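Local coordinates for UPF0303 protein YBR137W (Saccharomyces cerevisiae, PDB 4CLC), which is a cytoplasmic protein of uncharacterised function from the UPF0303 family, related in sequence to the haem-degrading protein HbpS, at residues T44-R47 with N48-E52. Sequence-based numbering, arbitrary orientation.
Sequences TYIR and NAVKE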
ATOM      1  N   THR D  44     -31.504   0.281  22.382  1.00 41.86           N
ATOM      2  CA  THR D  44     -32.410   1.398  22.635  1.00 47.56           C
ATOM      3  C   THR D  44     -32.502   1.613  24.138  1.00 45.73           C
ATOM      4  O   THR D  44     -32.606   2.740  24.617  1.00 42.45           O
ATOM      5  CB  THR D  44     -33.829   1.191  22.009  1.00 46.33           C
ATOM      6  OG1 THR D  44     -34.372  -0.075  22.391  1.00 49.97           O
ATOM      7  CG2 THR D  44     -33.751   1.247  20.502  1.00 38.75           C
ATOM      8  N   TYR D  45     -32.410   0.514  24.871  1.00 45.54           N
ATOM      9  CA  TYR D  45     -32.315   0.549  26.318  1.00 49.08           C
ATOM     10  C   TYR D  45     -31.197   1.492  26.780  1.00 51.98           C
ATOM     11  O   TYR D  45     -31.431   2.459  27.516  1.00 55.26           O
ATOM     12  CB  TYR D  45     -32.069  -0.867  26.825  1.00 48.75           C
ATOM     13  CG  TYR D  45     -32.016  -1.015  28.325  1.00 57.81           C
ATOM     14  CD1 TYR D  45     -33.154  -0.843  29.099  1.00 53.50           C
ATOM     15  CD2 TYR D  45     -30.834  -1.375  28.966  1.00 60.14           C
ATOM     16  CE1 TYR D  45     -33.117  -1.007  30.472  1.00 62.15           C
ATOM     17  CE2 TYR D  45     -30.785  -1.543  30.341  1.00 62.41           C
ATOM     18  CZ  TYR D  45     -31.934  -1.358  31.089  1.00 64.53           C
ATOM     19  OH  TYR D  45     -31.898  -1.513  32.456  1.00 67.75           O
ATOM     20  N   ILE D  46     -29.987   1.212  26.313  1.00 47.78           N
ATOM     21  CA  ILE D  46     -28.840   2.065  26.563  1.00 46.69           C
ATOM     22  C   ILE D  46     -29.064   3.469  26.043  1.00 46.75           C
ATOM     23  O   ILE D  46     -28.590   4.439  26.636  1.00 51.15           O
ATOM     24  CB  ILE D  46     -27.570   1.491  25.902  1.00 47.19           C
ATOM     25  CG1 ILE D  46     -27.323   0.065  26.381  1.00 41.86           C
ATOM     26  CG2 ILE D  46     -26.365   2.379  26.163  1.00 39.17           C
ATOM     27  CD1 ILE D  46     -26.148  -0.539  25.738  1.00 42.85           C
ATOM     28  N   ARG D  47     -29.773   3.583  24.927  1.00 46.31           N
ATOM     29  CA  ARG D  47     -29.940   4.890  24.320  1.00 48.87           C
ATOM     30  C   ARG D  47     -30.777   5.721  25.259  1.00 49.50           C
ATOM     31  O   ARG D  47     -30.486   6.896  25.490  1.00 55.36           O
ATOM     32  CB  ARG D  47     -30.589   4.810  22.933  1.00 44.57           C
ATOM     33  CG  ARG D  47     -30.676   6.175  22.231  1.00 38.79           C
ATOM     34  CD  ARG D  47     -31.393   6.080  20.903  1.00 38.66           C
ATOM     35  NE  ARG D  47     -31.533   7.386  20.279  1.00 38.66           N
ATOM     36  CZ  ARG D  47     -32.540   8.207  20.531  1.00 43.77           C
ATOM     37  NH1 ARG D  47     -33.469   7.836  21.402  1.00 52.34           N
ATOM     38  NH2 ARG D  47     -32.618   9.390  19.933  1.00 38.66           N
ATOM     39  N   ASN D  48     -31.805   5.093  25.813  1.00 48.26           N
ATOM     40  CA  ASN D  48     -32.660   5.753  26.784  1.00 52.72           C
ATOM     41  C   ASN D  48     -31.808   6.131  27.994  1.00 53.93           C
ATOM     42  O   ASN D  48     -31.741   7.304  28.387  1.00 55.08           O
ATOM     43  CB  ASN D  48     -33.825   4.845  27.188  1.00 59.10           C
ATOM     44  CG  ASN D  48     -34.442   5.249  28.515  1.00 78.46           C
ATOM     45  OD1 ASN D  48     -34.386   4.499  29.500  1.00 92.30           O
ATOM     46  ND2 ASN D  48     -35.071   6.425  28.539  1.00 74.16           N
ATOM     47  N   ALA D  49     -31.133   5.127  28.547  1.00 53.38           N
ATOM     48  CA  ALA D  49     -30.249   5.301  29.696  1.00 49.00           C
ATOM     49  C   ALA D  49     -29.282   6.477  29.542  1.00 52.47           C
ATOM     50  O   ALA D  49     -29.313   7.400  30.351  1.00 54.56           O
ATOM     51  CB  ALA D  49     -29.499   4.044  29.959  1.00 40.63           C
ATOM     52  N   VAL D  50     -28.424   6.449  28.523  1.00 51.13           N
ATOM     53  CA  VAL D  50     -27.503   7.561  28.314  1.00 48.84           C
ATOM     54  C   VAL D  50     -28.264   8.879  28.240  1.00 52.26           C
ATOM     55  O   VAL D  50     -27.767   9.915  28.683  1.00 55.81           O
ATOM     56  CB  VAL D  50     -26.623   7.379  27.028  1.00 46.12           C
ATOM     57  CG1 VAL D  50     -25.900   8.652  26.661  1.00 38.66           C
ATOM     58  CG2 VAL D  50     -25.595   6.296  27.241  1.00 50.89           C
ATOM     59  N   LYS D  51     -29.473   8.877  27.692  1.00 54.92           N
ATOM     60  CA  LYS D  51     -30.093  10.177  27.533  1.00 56.26           C
ATOM     61  C   LYS D  51     -30.800  10.650  28.809  1.00 54.71           C
ATOM     62  O   LYS D  51     -30.951  11.857  29.023  1.00 52.25           O
ATOM     63  CB  LYS D  51     -31.033  10.213  26.326  1.00 52.93           C
ATOM     64  CG  LYS D  51     -30.627  11.394  25.394  1.00 58.74           C
ATOM     65  CD  LYS D  51     -31.747  11.906  24.499  1.00 55.20           C
ATOM     66  CE  LYS D  51     -32.497  10.784  23.844  1.00 52.05           C
ATOM     67  NZ  LYS D  51     -33.788  11.311  23.339  1.00 64.59           N
ATOM     68  N   GLU D  52     -31.214   9.722  29.663  1.00 49.89           N
ATOM     69  CA  GLU D  52     -31.746  10.124  30.960  1.00 52.88           C
ATOM     70  C   GLU D  52     -30.625  10.631  31.856  1.00 57.19           C
ATOM     71  O   GLU D  52     -30.680  11.763  32.346  1.00 64.59           O
ATOM     72  CB  GLU D  52     -32.495   8.974  31.639  1.00 56.96           C
ATOM     73  CG  GLU D  52     -33.992   8.973  31.349  1.00 60.40           C
ATOM     74  CD  GLU D  52     -34.628   7.607  31.554  1.00 71.69           C
ATOM     75  OE1 GLU D  52     -34.162   6.856  32.437  1.00 72.84           O
ATOM     76  OE2 GLU D  52     -35.591   7.279  30.825  1.00 78.29           O
TER
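Asn48 N donates to Thr44 O at 2.8 Å, one of four i to i+4 backbone bonds that join 44-47 to 48-52 within helix 36-53. Ala49 N to Tyr45 O is almost straight, with an N-H...O angle of 177°, and lies in the carbonyl plane. Val50 N reaches Ile46 O at 2.8 Å. Lys51 N to Arg47 O is longer, at 3.1 Å, and bent to 140°. On the buried side, Ile46 CG2 meets Val50 CG2 at 4.1 Å, the two side chains crossing at a slant. Ile46 also packs on strand 144-149, and Val50 touches Met159 of helix 153-168. Arg47 and Lys51 run side by side in the same direction. The Arg47 chain reaches out straight, whereas a turn about CG-CD of Lys51 (chi3 -46°) helps bring Lys51 CE over one face of the guanidinium, 3.9 Å from Arg47 NH1. Lys51 NZ is 4.0 Å from Arg47 NH1. The guanidinium also forms a hydrogen bond through NH2 and a cation-pi contact, both with side chains of a different protein's chain. Two like charges therefore lie close together at an interface with another protein, where the cation-pi contact of Arg47 may offset part of the repulsion and the NH2 bond helps fix the guanidinium.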